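Local coordinates for protein Myo-inositol 2-dehydrogenase (PDB 3CEA) that probably catalyses the NAD-dependent oxidation of myo-inositol at its 2-position, at residues A[72-78]-A[96-101]; A[81-85]-A[100-106]; A[124-130]-A[313-319]. One frame throughout, in Å; residues are numbered along the deposited sequence.

Interaction 1 of 3, residues A[72-78]-A[96-101]. With NAD (nicotinamide-adenine-dinucleotide), chain E.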
# COMPACT_ATOMS: atom_id res chain seq x y z
N ILE A 72 -7.30 -24.21 43.38
CA ILE A 72 -7.29 -23.17 42.35
C ILE A 72 -8.38 -22.12 42.54
O ILE A 72 -9.48 -22.42 43.02
CB ILE A 72 -7.38 -23.76 40.91
CG1 ILE A 72 -8.40 -24.92 40.86
CG2 ILE A 72 -6.00 -24.19 40.42
CD1 ILE A 72 -8.75 -25.39 39.47
N ASP A 73 -8.06 -20.89 42.15
CA ASP A 73 -8.99 -19.76 42.21
C ASP A 73 -9.74 -19.58 40.89
O ASP A 73 -10.88 -19.12 40.87
CB ASP A 73 -8.25 -18.46 42.54
CG ASP A 73 -7.45 -18.55 43.83
OD1 ASP A 73 -8.05 -18.76 44.91
OD2 ASP A 73 -6.21 -18.39 43.77
N ALA A 74 -9.08 -19.95 39.80
CA ALA A 74 -9.61 -19.71 38.46
C ALA A 74 -9.30 -20.85 37.48
O ALA A 74 -8.33 -21.60 37.67
CB ALA A 74 -9.07 -18.39 37.91
N ILE A 75 -10.12 -20.96 36.45
CA ILE A 75 -9.95 -21.98 35.42
C ILE A 75 -10.11 -21.37 34.02
O ILE A 75 -10.89 -20.43 33.82
CB ILE A 75 -10.90 -23.19 35.63
CG1 ILE A 75 -10.47 -24.38 34.78
CG2 ILE A 75 -12.37 -22.79 35.39
CD1 ILE A 75 -10.95 -25.73 35.30
N PHE A 76 -9.33 -21.89 33.07
CA PHE A 76 -9.41 -21.49 31.67
C PHE A 76 -9.89 -22.65 30.81
O PHE A 76 -9.21 -23.67 30.70
CB PHE A 76 -8.05 -20.97 31.18
CG PHE A 76 -7.59 -19.72 31.88
CD1 PHE A 76 -6.90 -19.79 33.09
CD2 PHE A 76 -7.86 -18.47 31.34
CE1 PHE A 76 -6.48 -18.64 33.75
CE2 PHE A 76 -7.44 -17.31 31.99
CZ PHE A 76 -6.75 -17.39 33.19
N ILE A 77 -11.08 -22.50 30.23
CA ILE A 77 -11.66 -23.55 29.40
C ILE A 77 -11.39 -23.29 27.91
O ILE A 77 -12.04 -22.46 27.28
CB ILE A 77 -13.18 -23.75 29.69
CG1 ILE A 77 -13.40 -24.09 31.17
CG2 ILE A 77 -13.77 -24.84 28.79
CD1 ILE A 77 -14.82 -23.84 31.67
N VAL A 78 -10.40 -24.01 27.39
CA VAL A 78 -10.06 -23.97 25.97
C VAL A 78 -10.24 -25.37 25.37
O VAL A 78 -9.46 -25.82 24.52
CB VAL A 78 -8.61 -23.46 25.73
CG1 VAL A 78 -8.47 -22.86 24.34
CG2 VAL A 78 -8.21 -22.42 26.78
N LEU A 96 -15.13 -21.65 41.58
CA LEU A 96 -14.07 -21.15 40.71
C LEU A 96 -14.52 -19.96 39.86
O LEU A 96 -15.70 -19.84 39.51
CB LEU A 96 -13.56 -22.27 39.80
CG LEU A 96 -12.48 -23.25 40.27
CD1 LEU A 96 -12.84 -23.98 41.56
CD2 LEU A 96 -12.19 -24.25 39.16
N ASN A 97 -13.57 -19.08 39.56
CA ASN A 97 -13.77 -18.04 38.55
C ASN A 97 -13.44 -18.65 37.20
O ASN A 97 -12.48 -19.40 37.06
CB ASN A 97 -12.87 -16.83 38.84
CG ASN A 97 -13.17 -16.19 40.18
OD1 ASN A 97 -14.10 -15.39 40.31
ND2 ASN A 97 -12.39 -16.53 41.20
N VAL A 98 -14.26 -18.34 36.20
CA VAL A 98 -14.18 -19.02 34.91
C VAL A 98 -13.90 -18.09 33.74
O VAL A 98 -14.61 -17.10 33.52
CB VAL A 98 -15.48 -19.84 34.61
CG1 VAL A 98 -15.39 -20.52 33.26
CG2 VAL A 98 -15.73 -20.87 35.70
N PHE A 99 -12.84 -18.40 33.00
CA PHE A 99 -12.61 -17.84 31.68
C PHE A 99 -12.90 -18.94 30.66
O PHE A 99 -12.15 -19.91 30.55
CB PHE A 99 -11.18 -17.34 31.54
CG PHE A 99 -10.89 -16.67 30.21
CD1 PHE A 99 -10.53 -17.43 29.10
CD2 PHE A 99 -10.97 -15.29 30.09
CE1 PHE A 99 -10.26 -16.83 27.88
CE2 PHE A 99 -10.70 -14.67 28.87
CZ PHE A 99 -10.35 -15.44 27.76
N CYS A 100 -14.00 -18.78 29.93
CA CYS A 100 -14.39 -19.75 28.91
C CYS A 100 -14.21 -19.15 27.53
O CYS A 100 -14.61 -18.01 27.27
CB CYS A 100 -15.84 -20.18 29.12
SG CYS A 100 -16.36 -21.61 28.13
N GLU A 101 -13.60 -19.92 26.63
CA GLU A 101 -13.44 -19.50 25.24
C GLU A 101 -14.77 -19.43 24.51
O GLU A 101 -15.76 -20.05 24.92
CB GLU A 101 -12.47 -20.42 24.49
CG GLU A 101 -11.02 -19.94 24.49
CD GLU A 101 -10.83 -18.56 23.87
OE1 GLU A 101 -11.71 -18.09 23.12
OE2 GLU A 101 -9.78 -17.93 24.13
PA NAD E . -8.30 -28.14 19.55
O1A NAD E . -7.08 -27.75 18.80
O2A NAD E . -8.96 -29.31 18.94
O5B NAD E . -7.91 -28.41 21.08
C5B NAD E . -8.83 -29.00 21.97
C4B NAD E . -8.11 -29.46 23.24
O4B NAD E . -9.04 -29.79 24.25
C3B NAD E . -7.27 -30.71 23.00
O3B NAD E . -6.01 -30.49 23.58
C2B NAD E . -8.00 -31.82 23.72
O2B NAD E . -7.12 -32.75 24.30
C1B NAD E . -8.80 -31.08 24.78
N9A NAD E . -10.07 -31.77 25.08
C8A NAD E . -11.03 -32.16 24.18
N7A NAD E . -12.05 -32.75 24.86
C5A NAD E . -11.74 -32.74 26.18
C6A NAD E . -12.42 -33.21 27.30
N6A NAD E . -13.70 -33.57 27.19
N1A NAD E . -11.85 -33.05 28.55
C2A NAD E . -10.62 -32.43 28.69
N3A NAD E . -9.95 -31.97 27.57
C4A NAD E . -10.50 -32.12 26.33
O3 NAD E . -9.33 -26.90 19.62
PN NAD E . -8.82 -25.37 19.66
O1N NAD E . -7.64 -25.27 20.55
O2N NAD E . -8.76 -24.90 18.26
O5D NAD E . -10.04 -24.57 20.33
C5D NAD E . -10.67 -24.98 21.52
C4D NAD E . -11.77 -23.96 21.84
O4D NAD E . -11.29 -22.65 21.63
C3D NAD E . -12.99 -24.15 20.96
O3D NAD E . -14.14 -24.18 21.77
C2D NAD E . -13.00 -22.94 20.05
O2D NAD E . -14.31 -22.46 19.82
C1D NAD E . -12.16 -21.91 20.79
N1N NAD E . -11.40 -21.05 19.85
C2N NAD E . -11.48 -19.69 20.00
C3N NAD E . -10.78 -18.84 19.13
C7N NAD E . -10.73 -17.36 19.38
O7N NAD E . -10.41 -16.52 18.30
N7N NAD E . -10.97 -16.88 20.60
C4N NAD E . -10.00 -19.39 18.12
C5N NAD E . -9.92 -20.78 17.98
C6N NAD E . -10.63 -21.60 18.86
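Strands 74-77 and 97-100 lie in parallel, the axes of these short segments approaching to 4.8 Å at 16°, and their side chains alternate between two faces. On one face are A74, F76, N97 and F99. The two phenylalanines adopt different chi1 rotamers, m for F76 and t for F99, and their rings meet obliquely, centroids 5.5 Å apart and planes at 45°; F76 CD2 comes within 3.5 Å of F99 CB. F305 of helix 295-311 meets both rings, F99 edge-to-face and F76 with planes at about 70°. On the other face, I75 CG2 touches V98 CG2 at 3.9 Å, and the m rotamer of I77 brings its CD1 to 3.7 Å from V98 CG1. The t rotamer of C100 places SG 4.1 Å from I77 CB. L96 CD2 packs on I72 CD1 at 3.6 Å.

Backbone hydrogen bonds alternate: N97 N to D73 O (3.0 Å), I75 N to N97 O (2.9 Å), F99 N to I75 O (2.9 Å), I77 N to F99 O (2.8 Å) and E101 N to I77 O (3.1 Å). N97, in its m rotamer, adds a second donor to the first acceptor, ND2 to D73 O at 3.0 Å, while its OD1 accepts from I125 N.

E101 OE1 accepts from NAD N7N at 2.9 Å and OE2 is hydrogen-bonded to H23 NE2; V78 O lies 3.3 Å from NAD C5D. Adjacent parallel strands joined through helix 84-93 form a beta-alpha-beta unit of the Rossmann fold, which characteristically binds the dinucleotide at the C-terminal ends of its strands.

Interaction 2 of 3, residues A[81-85]-A[100-106]. With NAD (nicotinamide-adenine-dinucleotide), chain E.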
# COMPACT_ATOMS: atom_id res chain seq x y z
N THR A 81 -16.14 -26.61 21.89
CA THR A 81 -17.38 -25.90 22.21
C THR A 81 -18.49 -26.72 22.90
O THR A 81 -19.11 -26.21 23.84
CB THR A 81 -17.94 -25.17 20.96
OG1 THR A 81 -16.91 -24.37 20.38
CG2 THR A 81 -19.11 -24.27 21.33
N PRO A 82 -18.75 -27.96 22.45
CA PRO A 82 -19.81 -28.74 23.12
C PRO A 82 -19.60 -28.95 24.62
O PRO A 82 -20.57 -29.09 25.36
CB PRO A 82 -19.76 -30.09 22.39
CG PRO A 82 -19.21 -29.77 21.05
CD PRO A 82 -18.17 -28.72 21.32
N PHE A 83 -18.34 -28.95 25.06
CA PHE A 83 -18.00 -29.20 26.47
C PHE A 83 -18.01 -27.94 27.34
O PHE A 83 -17.90 -28.03 28.56
CB PHE A 83 -16.64 -29.90 26.57
CG PHE A 83 -16.61 -31.26 25.94
CD1 PHE A 83 -17.10 -32.37 26.62
CD2 PHE A 83 -16.08 -31.44 24.67
CE1 PHE A 83 -17.07 -33.64 26.04
CE2 PHE A 83 -16.04 -32.70 24.08
CZ PHE A 83 -16.54 -33.80 24.77
N HIS A 84 -18.15 -26.78 26.70
CA HIS A 84 -18.14 -25.49 27.40
C HIS A 84 -19.21 -25.34 28.49
O HIS A 84 -18.87 -24.95 29.61
CB HIS A 84 -18.23 -24.34 26.39
CG HIS A 84 -16.98 -24.10 25.61
ND1 HIS A 84 -16.81 -23.00 24.80
CD2 HIS A 84 -15.83 -24.81 25.52
CE1 HIS A 84 -15.62 -23.04 24.23
NE2 HIS A 84 -15.00 -24.13 24.66
N PRO A 85 -20.49 -25.62 28.18
CA PRO A 85 -21.54 -25.45 29.19
C PRO A 85 -21.35 -26.34 30.42
O PRO A 85 -21.41 -25.84 31.55
CB PRO A 85 -22.82 -25.85 28.44
CG PRO A 85 -22.50 -25.67 27.01
CD PRO A 85 -21.07 -26.09 26.90
N CYS A 100 -14.00 -18.78 29.93
CA CYS A 100 -14.39 -19.75 28.91
C CYS A 100 -14.21 -19.15 27.53
O CYS A 100 -14.61 -18.01 27.27
CB CYS A 100 -15.84 -20.18 29.12
SG CYS A 100 -16.36 -21.61 28.13
N GLU A 101 -13.60 -19.92 26.63
CA GLU A 101 -13.44 -19.50 25.24
C GLU A 101 -14.77 -19.43 24.51
O GLU A 101 -15.76 -20.05 24.92
CB GLU A 101 -12.47 -20.42 24.49
CG GLU A 101 -11.02 -19.94 24.49
CD GLU A 101 -10.83 -18.56 23.87
OE1 GLU A 101 -11.71 -18.09 23.12
OE2 GLU A 101 -9.78 -17.93 24.13
N LYS A 102 -14.79 -18.66 23.43
CA LYS A 102 -15.97 -18.52 22.58
C LYS A 102 -16.11 -19.76 21.69
O LYS A 102 -15.12 -20.42 21.39
CB LYS A 102 -15.85 -17.24 21.73
CG LYS A 102 -14.78 -17.27 20.64
CD LYS A 102 -15.38 -17.72 19.31
CE LYS A 102 -14.40 -18.56 18.50
NZ LYS A 102 -14.93 -18.88 17.15
N PRO A 103 -17.35 -20.12 21.30
CA PRO A 103 -18.63 -19.57 21.76
C PRO A 103 -19.04 -20.20 23.09
O PRO A 103 -18.37 -21.11 23.57
CB PRO A 103 -19.61 -19.97 20.65
CG PRO A 103 -18.84 -20.80 19.66
CD PRO A 103 -17.54 -21.17 20.29
N LEU A 104 -20.14 -19.72 23.67
CA LEU A 104 -20.65 -20.26 24.93
C LEU A 104 -20.99 -21.75 24.84
O LEU A 104 -20.73 -22.52 25.76
CB LEU A 104 -21.86 -19.46 25.43
CG LEU A 104 -21.64 -17.99 25.81
CD1 LEU A 104 -22.95 -17.32 26.14
CD2 LEU A 104 -20.65 -17.83 26.96
N GLY A 105 -21.57 -22.14 23.71
CA GLY A 105 -21.96 -23.53 23.45
C GLY A 105 -22.61 -23.66 22.09
O GLY A 105 -22.41 -22.82 21.22
N LEU A 106 -23.39 -24.73 21.91
CA LEU A 106 -24.09 -24.97 20.65
C LEU A 106 -25.59 -25.16 20.84
O LEU A 106 -26.39 -24.53 20.14
CB LEU A 106 -23.50 -26.18 19.91
CG LEU A 106 -22.03 -26.09 19.48
CD1 LEU A 106 -21.62 -27.36 18.79
CD2 LEU A 106 -21.80 -24.88 18.57
PA NAD E . -8.30 -28.14 19.55
O1A NAD E . -7.08 -27.75 18.80
O2A NAD E . -8.96 -29.31 18.94
O5B NAD E . -7.91 -28.41 21.08
C5B NAD E . -8.83 -29.00 21.97
C4B NAD E . -8.11 -29.46 23.24
O4B NAD E . -9.04 -29.79 24.25
C3B NAD E . -7.27 -30.71 23.00
O3B NAD E . -6.01 -30.49 23.58
C2B NAD E . -8.00 -31.82 23.72
O2B NAD E . -7.12 -32.75 24.30
C1B NAD E . -8.80 -31.08 24.78
N9A NAD E . -10.07 -31.77 25.08
C8A NAD E . -11.03 -32.16 24.18
N7A NAD E . -12.05 -32.75 24.86
C5A NAD E . -11.74 -32.74 26.18
C6A NAD E . -12.42 -33.21 27.30
N6A NAD E . -13.70 -33.57 27.19
N1A NAD E . -11.85 -33.05 28.55
C2A NAD E . -10.62 -32.43 28.69
N3A NAD E . -9.95 -31.97 27.57
C4A NAD E . -10.50 -32.12 26.33
O3 NAD E . -9.33 -26.90 19.62
PN NAD E . -8.82 -25.37 19.66
O1N NAD E . -7.64 -25.27 20.55
O2N NAD E . -8.76 -24.90 18.26
O5D NAD E . -10.04 -24.57 20.33
C5D NAD E . -10.67 -24.98 21.52
C4D NAD E . -11.77 -23.96 21.84
O4D NAD E . -11.29 -22.65 21.63
C3D NAD E . -12.99 -24.15 20.96
O3D NAD E . -14.14 -24.18 21.77
C2D NAD E . -13.00 -22.94 20.05
O2D NAD E . -14.31 -22.46 19.82
C1D NAD E . -12.16 -21.91 20.79
N1N NAD E . -11.40 -21.05 19.85
C2N NAD E . -11.48 -19.69 20.00
C3N NAD E . -10.78 -18.84 19.13
C7N NAD E . -10.73 -17.36 19.38
O7N NAD E . -10.41 -16.52 18.30
N7N NAD E . -10.97 -16.88 20.60
C4N NAD E . -10.00 -19.39 18.12
C5N NAD E . -9.92 -20.78 17.98
C6N NAD E . -10.63 -21.60 18.86
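T81 starts the contact with its CA-to-CB bond directed at the loop: OG1 lies 3.3 Å from P103 CD, and CG2 lies 3.6 Å from G105 O. The same OG1 is hydrogen-bonded to NAD O3D (3.1 Å), while K102 O accepts from NAD O2D at 2.7 Å, so both segments hold the nicotinamide ribose. P82 adds a looser apolar touch, CG to L106 CD1 at 4.1 Å. F83 turns away, placing its ring face under NAD N6A. H84 makes the central polar link: ND1 donates to P103 O at 2.7 Å (150°), just past the cis peptide bond preceding P103, and C100 SG sits over the ring face, 3.9 Å from its centroid. NE2 is hydrogen-bonded to A79 O. P85 then packs its CG 4.2 Å from G105 CA. The contact thus joins the start of helix 84-93 to the loop between strand 97-100 and helix 108-119, with P103 resting on helices 182-198 and 319-338.

Interaction 3 of 3, residues A[124-130]-A[313-319]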
# COMPACT_ATOMS: atom_id res chain seq x y z
N GLN A 124 -18.49 -14.63 41.69
CA GLN A 124 -17.53 -15.30 40.82
C GLN A 124 -17.51 -14.67 39.44
O GLN A 124 -18.56 -14.48 38.82
CB GLN A 124 -17.84 -16.80 40.71
CG GLN A 124 -17.48 -17.60 41.95
CD GLN A 124 -18.22 -18.92 42.03
OE1 GLN A 124 -18.95 -19.17 42.98
NE2 GLN A 124 -18.03 -19.77 41.03
N ILE A 125 -16.31 -14.35 38.97
CA ILE A 125 -16.15 -13.72 37.66
C ILE A 125 -16.31 -14.76 36.55
O ILE A 125 -15.73 -15.85 36.62
CB ILE A 125 -14.76 -13.02 37.54
CG1 ILE A 125 -14.48 -12.10 38.74
CG2 ILE A 125 -14.63 -12.27 36.21
CD1 ILE A 125 -15.50 -10.98 38.97
N PHE A 126 -17.12 -14.43 35.56
CA PHE A 126 -17.15 -15.17 34.30
C PHE A 126 -16.77 -14.26 33.14
O PHE A 126 -17.25 -13.13 33.05
CB PHE A 126 -18.52 -15.81 34.04
CG PHE A 126 -18.62 -16.50 32.71
CD1 PHE A 126 -18.19 -17.82 32.55
CD2 PHE A 126 -19.10 -15.83 31.59
CE1 PHE A 126 -18.26 -18.46 31.31
CE2 PHE A 126 -19.17 -16.45 30.35
CZ PHE A 126 -18.75 -17.77 30.21
N GLN A 127 -15.93 -14.77 32.25
CA GLN A 127 -15.46 -14.00 31.11
C GLN A 127 -15.39 -14.84 29.83
O GLN A 127 -14.83 -15.94 29.84
CB GLN A 127 -14.10 -13.38 31.42
CG GLN A 127 -13.65 -12.30 30.46
CD GLN A 127 -12.55 -11.43 31.03
OE1 GLN A 127 -12.65 -10.95 32.16
NE2 GLN A 127 -11.50 -11.21 30.25
N SER A 128 -15.96 -14.30 28.76
CA SER A 128 -15.92 -14.94 27.44
C SER A 128 -14.61 -14.62 26.71
O SER A 128 -13.74 -13.93 27.26
CB SER A 128 -17.13 -14.51 26.60
OG SER A 128 -17.05 -13.14 26.22
N GLY A 129 -14.47 -15.11 25.48
CA GLY A 129 -13.24 -14.92 24.72
C GLY A 129 -13.31 -14.13 23.43
O GLY A 129 -12.70 -14.52 22.43
N PHE A 130 -14.03 -13.01 23.44
CA PHE A 130 -14.04 -12.12 22.28
C PHE A 130 -12.83 -11.19 22.32
O PHE A 130 -12.93 -10.03 22.74
CB PHE A 130 -15.34 -11.32 22.17
CG PHE A 130 -16.54 -12.14 21.79
CD1 PHE A 130 -16.54 -12.91 20.62
CD2 PHE A 130 -17.68 -12.15 22.59
CE1 PHE A 130 -17.66 -13.67 20.26
CE2 PHE A 130 -18.80 -12.90 22.23
CZ PHE A 130 -18.79 -13.67 21.07
N LYS A 313 -14.37 -7.57 39.69
CA LYS A 313 -15.15 -6.82 38.71
C LYS A 313 -15.47 -7.70 37.50
O LYS A 313 -14.59 -8.36 36.95
CB LYS A 313 -14.38 -5.57 38.28
CG LYS A 313 -15.14 -4.61 37.38
CD LYS A 313 -14.59 -3.20 37.51
CE LYS A 313 -15.12 -2.28 36.41
NZ LYS A 313 -14.31 -2.41 35.17
N GLN A 314 -16.74 -7.71 37.11
CA GLN A 314 -17.18 -8.45 35.93
C GLN A 314 -16.75 -7.70 34.66
O GLN A 314 -16.77 -6.46 34.65
CB GLN A 314 -18.70 -8.66 35.95
CG GLN A 314 -19.22 -9.47 37.14
CD GLN A 314 -18.86 -10.95 37.09
OE1 GLN A 314 -18.57 -11.51 36.02
NE2 GLN A 314 -18.89 -11.60 38.25
N PRO A 315 -16.36 -8.45 33.61
CA PRO A 315 -15.92 -7.85 32.35
C PRO A 315 -17.05 -7.11 31.64
O PRO A 315 -18.22 -7.34 31.93
CB PRO A 315 -15.49 -9.06 31.51
CG PRO A 315 -16.27 -10.20 32.08
CD PRO A 315 -16.33 -9.92 33.55
N GLU A 316 -16.68 -6.22 30.71
CA GLU A 316 -17.67 -5.47 29.94
C GLU A 316 -18.56 -6.40 29.11
O GLU A 316 -19.79 -6.29 29.14
CB GLU A 316 -16.99 -4.44 29.03
CG GLU A 316 -17.98 -3.53 28.29
CD GLU A 316 -17.31 -2.58 27.32
OE1 GLU A 316 -16.70 -3.05 26.33
OE2 GLU A 316 -17.40 -1.36 27.54
N VAL A 317 -17.93 -7.32 28.39
CA VAL A 317 -18.65 -8.30 27.58
C VAL A 317 -19.35 -9.31 28.48
O VAL A 317 -18.71 -10.14 29.13
CB VAL A 317 -17.71 -9.02 26.57
CG1 VAL A 317 -18.48 -10.06 25.76
CG2 VAL A 317 -17.05 -8.00 25.65
N THR A 318 -20.68 -9.20 28.53
CA THR A 318 -21.52 -10.02 29.39
C THR A 318 -21.84 -11.38 28.76
O THR A 318 -21.46 -11.65 27.62
CB THR A 318 -22.85 -9.30 29.74
OG1 THR A 318 -23.65 -9.16 28.56
CG2 THR A 318 -22.59 -7.92 30.35
N VAL A 319 -22.54 -12.22 29.51
CA VAL A 319 -23.04 -13.51 29.02
C VAL A 319 -24.07 -13.26 27.92
O VAL A 319 -24.09 -13.97 26.91
CB VAL A 319 -23.68 -14.34 30.16
CG1 VAL A 319 -24.02 -15.76 29.69
CG2 VAL A 319 -22.74 -14.41 31.37
O HOH W 1 -15.98 -11.36 28.45
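Q314 supplies both direct hydrogen bonds of this contact through its side-chain amide. NE2 donates to Q124 O at 3.0 Å with an N-H...O angle of 164°, and OE1 accepts from F126 N at 3.3 Å, also at 164°. One carboxamide satisfies a carbonyl and an amide on the two sides of I125, using the edge of the strand much as a neighbouring strand would. NE2 also makes a weak hydrogen bond to P122 O. I125 N has another acceptor, N97 OD1, and the Q124 side chain donates through NE2 to M92 O and L96 O.

Further along, a water replaces direct pairing: it accepts from S128 N (3.0 Å) and donates to V317 O (3.1 Å), where the S128 and V317 CA atoms are 7.2 Å apart. Strand 126-127 is the outermost strand, within this chain, of the parallel Rossmann sheet; its inner edge pairs with strand 97-100, and the loop between helices 295-311 and 319-338 lies along its outer edge. These segments thus bring the C-terminal helices against the nucleotide-binding domain.

P315, V317 and V319 pack beside these links. P315 CD lies 3.9 Å from I125 CG2, and P315 CG comes within 3.2 Å of F126 O. Q127 OE1, which accepts from N308 ND2, is 3.5 Å from P315 CB. V317 CG1 meets F130 CD2 at 3.9 Å, near the plane of that ring, and V319 CG2 touches F126 CD2 at the same distance. T318 occupies the N-cap position of helix 319-338: its side chain caps a backbone N, and its own N donates to D321 OD2.

How the interactions relate
Interactions 1 and 2 share C100 and E101 and have centres about 12 Å apart; I77 CG2 also touches H84 CD2 at 3.9 Å. Both reach NAD directly, and their segments alternate along the chain. Interaction 3, centred about 11 Å from interaction 1, extends the same sheet by one strand and is tied to it by the hydrogen bonds N97 OD1 to I125 N and L96 O to Q124 NE2, each 2.8 Å. It meets interaction 2 through another, C100 N to Q127 O at 3.0 Å, and through L104 CD2 against F126 CZ at 3.8 Å, with centres about 14 Å apart. Its G129 belongs to the NAD pocket, and the F130 side chain stays about 7 Å from the cofactor.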